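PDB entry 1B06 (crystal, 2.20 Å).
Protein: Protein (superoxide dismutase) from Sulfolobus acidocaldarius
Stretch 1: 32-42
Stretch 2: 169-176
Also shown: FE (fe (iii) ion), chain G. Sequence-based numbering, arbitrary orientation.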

# COMPACT_ATOMS: atom_id res chain seq x y z
N VAL A 32 -9.08 -26.64 -3.11
CA VAL A 32 -7.77 -25.99 -3.12
C VAL A 32 -7.75 -24.66 -2.35
O VAL A 32 -6.72 -24.26 -1.82
CB VAL A 32 -7.29 -25.74 -4.57
CG1 VAL A 32 -8.21 -24.74 -5.26
CG2 VAL A 32 -5.86 -25.24 -4.57
N HIS A 33 -8.89 -23.98 -2.29
CA HIS A 33 -9.01 -22.72 -1.57
C HIS A 33 -8.80 -22.97 -0.08
O HIS A 33 -8.14 -22.20 0.61
CB HIS A 33 -10.40 -22.12 -1.79
CG HIS A 33 -10.51 -20.67 -1.45
ND1 HIS A 33 -11.62 -19.92 -1.75
CD2 HIS A 33 -9.63 -19.82 -0.86
CE1 HIS A 33 -11.43 -18.67 -1.36
NE2 HIS A 33 -10.23 -18.59 -0.81
N TYR A 34 -9.38 -24.07 0.39
CA TYR A 34 -9.30 -24.45 1.79
C TYR A 34 -8.03 -25.24 2.12
O TYR A 34 -7.25 -24.83 2.98
CB TYR A 34 -10.54 -25.27 2.17
CG TYR A 34 -10.49 -25.89 3.55
CD1 TYR A 34 -10.57 -25.09 4.69
CD2 TYR A 34 -10.31 -27.26 3.71
CE1 TYR A 34 -10.48 -25.65 5.96
CE2 TYR A 34 -10.22 -27.83 4.98
CZ TYR A 34 -10.30 -27.02 6.10
OH TYR A 34 -10.17 -27.56 7.35
N ASN A 35 -7.82 -26.36 1.44
CA ASN A 35 -6.64 -27.19 1.70
C ASN A 35 -5.34 -26.61 1.16
O ASN A 35 -4.26 -26.98 1.62
CB ASN A 35 -6.85 -28.59 1.11
CG ASN A 35 -7.90 -29.37 1.85
OD1 ASN A 35 -7.79 -29.59 3.06
ND2 ASN A 35 -8.93 -29.79 1.13
N GLY A 36 -5.44 -25.72 0.20
CA GLY A 36 -4.24 -25.13 -0.37
C GLY A 36 -3.90 -23.77 0.22
O GLY A 36 -2.95 -23.63 0.99
N HIS A 37 -4.70 -22.77 -0.14
CA HIS A 37 -4.47 -21.40 0.32
C HIS A 37 -4.59 -21.18 1.83
O HIS A 37 -3.63 -20.73 2.46
CB HIS A 37 -5.41 -20.45 -0.44
CG HIS A 37 -5.22 -20.47 -1.92
ND1 HIS A 37 -4.23 -19.75 -2.56
CD2 HIS A 37 -5.87 -21.15 -2.90
CE1 HIS A 37 -4.28 -19.98 -3.86
NE2 HIS A 37 -5.27 -20.83 -4.09
N HIS A 38 -5.75 -21.47 2.41
CA HIS A 38 -5.92 -21.25 3.84
C HIS A 38 -4.86 -21.97 4.67
O HIS A 38 -4.24 -21.37 5.55
CB HIS A 38 -7.32 -21.68 4.28
CG HIS A 38 -7.71 -21.18 5.64
ND1 HIS A 38 -8.98 -21.30 6.14
CD2 HIS A 38 -6.97 -20.58 6.61
CE1 HIS A 38 -9.02 -20.80 7.37
NE2 HIS A 38 -7.81 -20.36 7.68
N LYS A 39 -4.65 -23.25 4.40
CA LYS A 39 -3.66 -24.01 5.14
C LYS A 39 -2.30 -23.34 5.03
O LYS A 39 -1.53 -23.29 5.99
CB LYS A 39 -3.56 -25.43 4.58
CG LYS A 39 -2.46 -26.27 5.20
CD LYS A 39 -3.04 -27.51 5.88
CE LYS A 39 -2.78 -28.79 5.08
NZ LYS A 39 -2.36 -28.53 3.67
N GLY A 40 -2.00 -22.82 3.85
CA GLY A 40 -0.72 -22.16 3.64
C GLY A 40 -0.52 -20.91 4.48
O GLY A 40 0.60 -20.60 4.88
N TYR A 41 -1.61 -20.19 4.75
CA TYR A 41 -1.52 -18.96 5.54
C TYR A 41 -1.23 -19.31 6.99
O TYR A 41 -0.52 -18.58 7.68
CB TYR A 41 -2.82 -18.16 5.44
CG TYR A 41 -3.11 -17.60 4.05
CD1 TYR A 41 -2.13 -16.90 3.33
CD2 TYR A 41 -4.36 -17.77 3.46
CE1 TYR A 41 -2.40 -16.40 2.05
CE2 TYR A 41 -4.63 -17.28 2.18
CZ TYR A 41 -3.65 -16.60 1.48
OH TYR A 41 -3.93 -16.13 0.22
N VAL A 42 -1.78 -20.42 7.46
CA VAL A 42 -1.57 -20.86 8.83
C VAL A 42 -0.12 -21.30 8.97
O VAL A 42 0.55 -20.97 9.95
CB VAL A 42 -2.50 -22.03 9.19
CG1 VAL A 42 -2.10 -22.62 10.54
CG2 VAL A 42 -3.94 -21.55 9.23
FE FE G . -9.11 -16.67 -0.59
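Stretch 2 169-176: VDEFEHAY

Stretch 1 is a piece of a longer helix, and it widens into a pi-type turn at residues 33-38. At this turn, His-37 N bonds to Val-32 O at 3.0 Å and His-38 N to His-33 O at 3.1 Å, each reaching one residue further back than in an alpha helix; the ordinary spacing returns with Gly-40 N to Gly-36 O, also 3.1 Å. Gly-36 suits this crowded backbone, since a CB in ideal position would lie 2.4 Å from Val-32 O.

Stretch 2 has no single axis to set against the helix. It leaves a strand at Val-169 and Asp-170, passes through Glu-171 and Phe-172, and makes a short 3-10 segment at 173-175, where Ala-175 N bonds to Phe-172 O at 2.9 Å. Tyr-176 then takes the N-cap position before the next helix. The backbones come nearest at His-33 and Ala-175, whose CA atoms are 6.8 Å apart; to the side of this approach, side chains from both stretches meet at a metal ion.

The iron joins the two stretches. His-33 NE2 binds FE at 2.2 Å, His-174 NE2 binds it at 2.1 Å and Asp-170 OD2 at 1.9 Å; water 2 and one ligand from elsewhere in the structure complete the set. His-33 NE2 therefore lies only 2.9 Å from Asp-170 OD2 and 3.0 Å from His-174 NE2, yet neither pair is hydrogen-bonded, because these atoms all direct their lone pairs at the metal. Imidazole nitrogen and carboxylate oxygen are natural ligands for ferric iron, as befits a superoxide dismutase. The other oxygen of the carboxylate, Asp-170 OD1, accepts a hydrogen bond from Phe-172 N at 3.0 Å, which helps hold the aspartate in place.

His-174 is also the aromatic centre of the contact. Its edge is directed toward the face of His-33, with planes at 72°, while its own face stacks on the His-37 ring, with centroids 3.9 Å apart and planes at 17°. A flat imidazole can thus serve as both ligand and packing surface. One helical turn beyond His-37, Tyr-41 extends its OH to 4.0 Å from His-174 CE1 and 4.5 Å from Phe-172 CE2, a loose approach, with no bond between them.

At the other end, the small Ala-175 lets its CB approach His-33 CE1 to 3.8 Å. Water 1 bridges the same two residues, donating to Ala-175 O at 2.9 Å and accepting a weak hydrogen bond from His-33 ND1 at 2.8 Å.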

# COMPACT_ATOMS: atom_id res chain seq x y z
N VAL A 169 -16.71 -11.02 1.54
CA VAL A 169 -16.57 -11.74 0.28
C VAL A 169 -15.11 -11.73 -0.14
O VAL A 169 -14.49 -10.67 -0.21
CB VAL A 169 -17.32 -11.08 -0.89
CG1 VAL A 169 -17.87 -12.15 -1.79
CG2 VAL A 169 -18.39 -10.16 -0.39
N ASP A 170 -14.58 -12.91 -0.45
CA ASP A 170 -13.20 -13.04 -0.89
C ASP A 170 -13.18 -12.67 -2.36
O ASP A 170 -13.98 -13.20 -3.14
CB ASP A 170 -12.73 -14.49 -0.72
CG ASP A 170 -11.24 -14.66 -0.96
OD1 ASP A 170 -10.57 -13.71 -1.43
OD2 ASP A 170 -10.73 -15.76 -0.66
N GLU A 171 -12.28 -11.77 -2.75
CA GLU A 171 -12.20 -11.35 -4.14
C GLU A 171 -10.84 -11.60 -4.78
O GLU A 171 -10.51 -11.02 -5.81
CB GLU A 171 -12.60 -9.88 -4.28
CG GLU A 171 -14.11 -9.67 -4.30
CD GLU A 171 -14.49 -8.24 -4.63
OE1 GLU A 171 -14.50 -7.88 -5.83
OE2 GLU A 171 -14.79 -7.48 -3.68
N PHE A 172 -10.05 -12.46 -4.15
CA PHE A 172 -8.76 -12.84 -4.71
C PHE A 172 -9.19 -13.69 -5.90
O PHE A 172 -10.19 -14.39 -5.82
CB PHE A 172 -7.97 -13.70 -3.72
CG PHE A 172 -6.97 -12.94 -2.91
CD1 PHE A 172 -7.39 -11.96 -2.00
CD2 PHE A 172 -5.60 -13.20 -3.04
CE1 PHE A 172 -6.45 -11.25 -1.23
CE2 PHE A 172 -4.66 -12.50 -2.28
CZ PHE A 172 -5.09 -11.52 -1.37
N GLU A 173 -8.44 -13.65 -6.99
CA GLU A 173 -8.81 -14.42 -8.17
C GLU A 173 -8.98 -15.93 -7.92
O GLU A 173 -9.79 -16.57 -8.58
CB GLU A 173 -7.79 -14.19 -9.29
CG GLU A 173 -7.86 -12.79 -9.85
CD GLU A 173 -6.75 -12.50 -10.83
OE1 GLU A 173 -5.60 -12.90 -10.57
OE2 GLU A 173 -7.04 -11.86 -11.86
N HIS A 174 -8.23 -16.48 -6.97
CA HIS A 174 -8.32 -17.90 -6.66
C HIS A 174 -9.69 -18.30 -6.09
O HIS A 174 -10.03 -19.48 -6.02
CB HIS A 174 -7.21 -18.31 -5.68
CG HIS A 174 -7.37 -17.76 -4.30
ND1 HIS A 174 -6.41 -16.98 -3.69
CD2 HIS A 174 -8.35 -17.92 -3.38
CE1 HIS A 174 -6.79 -16.68 -2.47
NE2 HIS A 174 -7.97 -17.24 -2.25
N ALA A 175 -10.47 -17.31 -5.68
CA ALA A 175 -11.78 -17.58 -5.12
C ALA A 175 -12.84 -17.90 -6.17
O ALA A 175 -13.91 -18.40 -5.82
CB ALA A 175 -12.23 -16.40 -4.28
N TYR A 176 -12.56 -17.61 -7.43
CA TYR A 176 -13.56 -17.85 -8.48
C TYR A 176 -13.03 -18.16 -9.87
O TYR A 176 -13.81 -18.57 -10.73
CB TYR A 176 -14.45 -16.62 -8.60
CG TYR A 176 -13.69 -15.37 -8.99
CD1 TYR A 176 -13.33 -15.12 -10.32
CD2 TYR A 176 -13.29 -14.44 -8.02
CE1 TYR A 176 -12.59 -13.99 -10.67
CE2 TYR A 176 -12.54 -13.31 -8.36
CZ TYR A 176 -12.20 -13.09 -9.68
OH TYR A 176 -11.45 -11.98 -10.02
O HOH W 1 -13.94 -19.25 -3.07
O HOH W 2 -8.16 -14.85 -0.28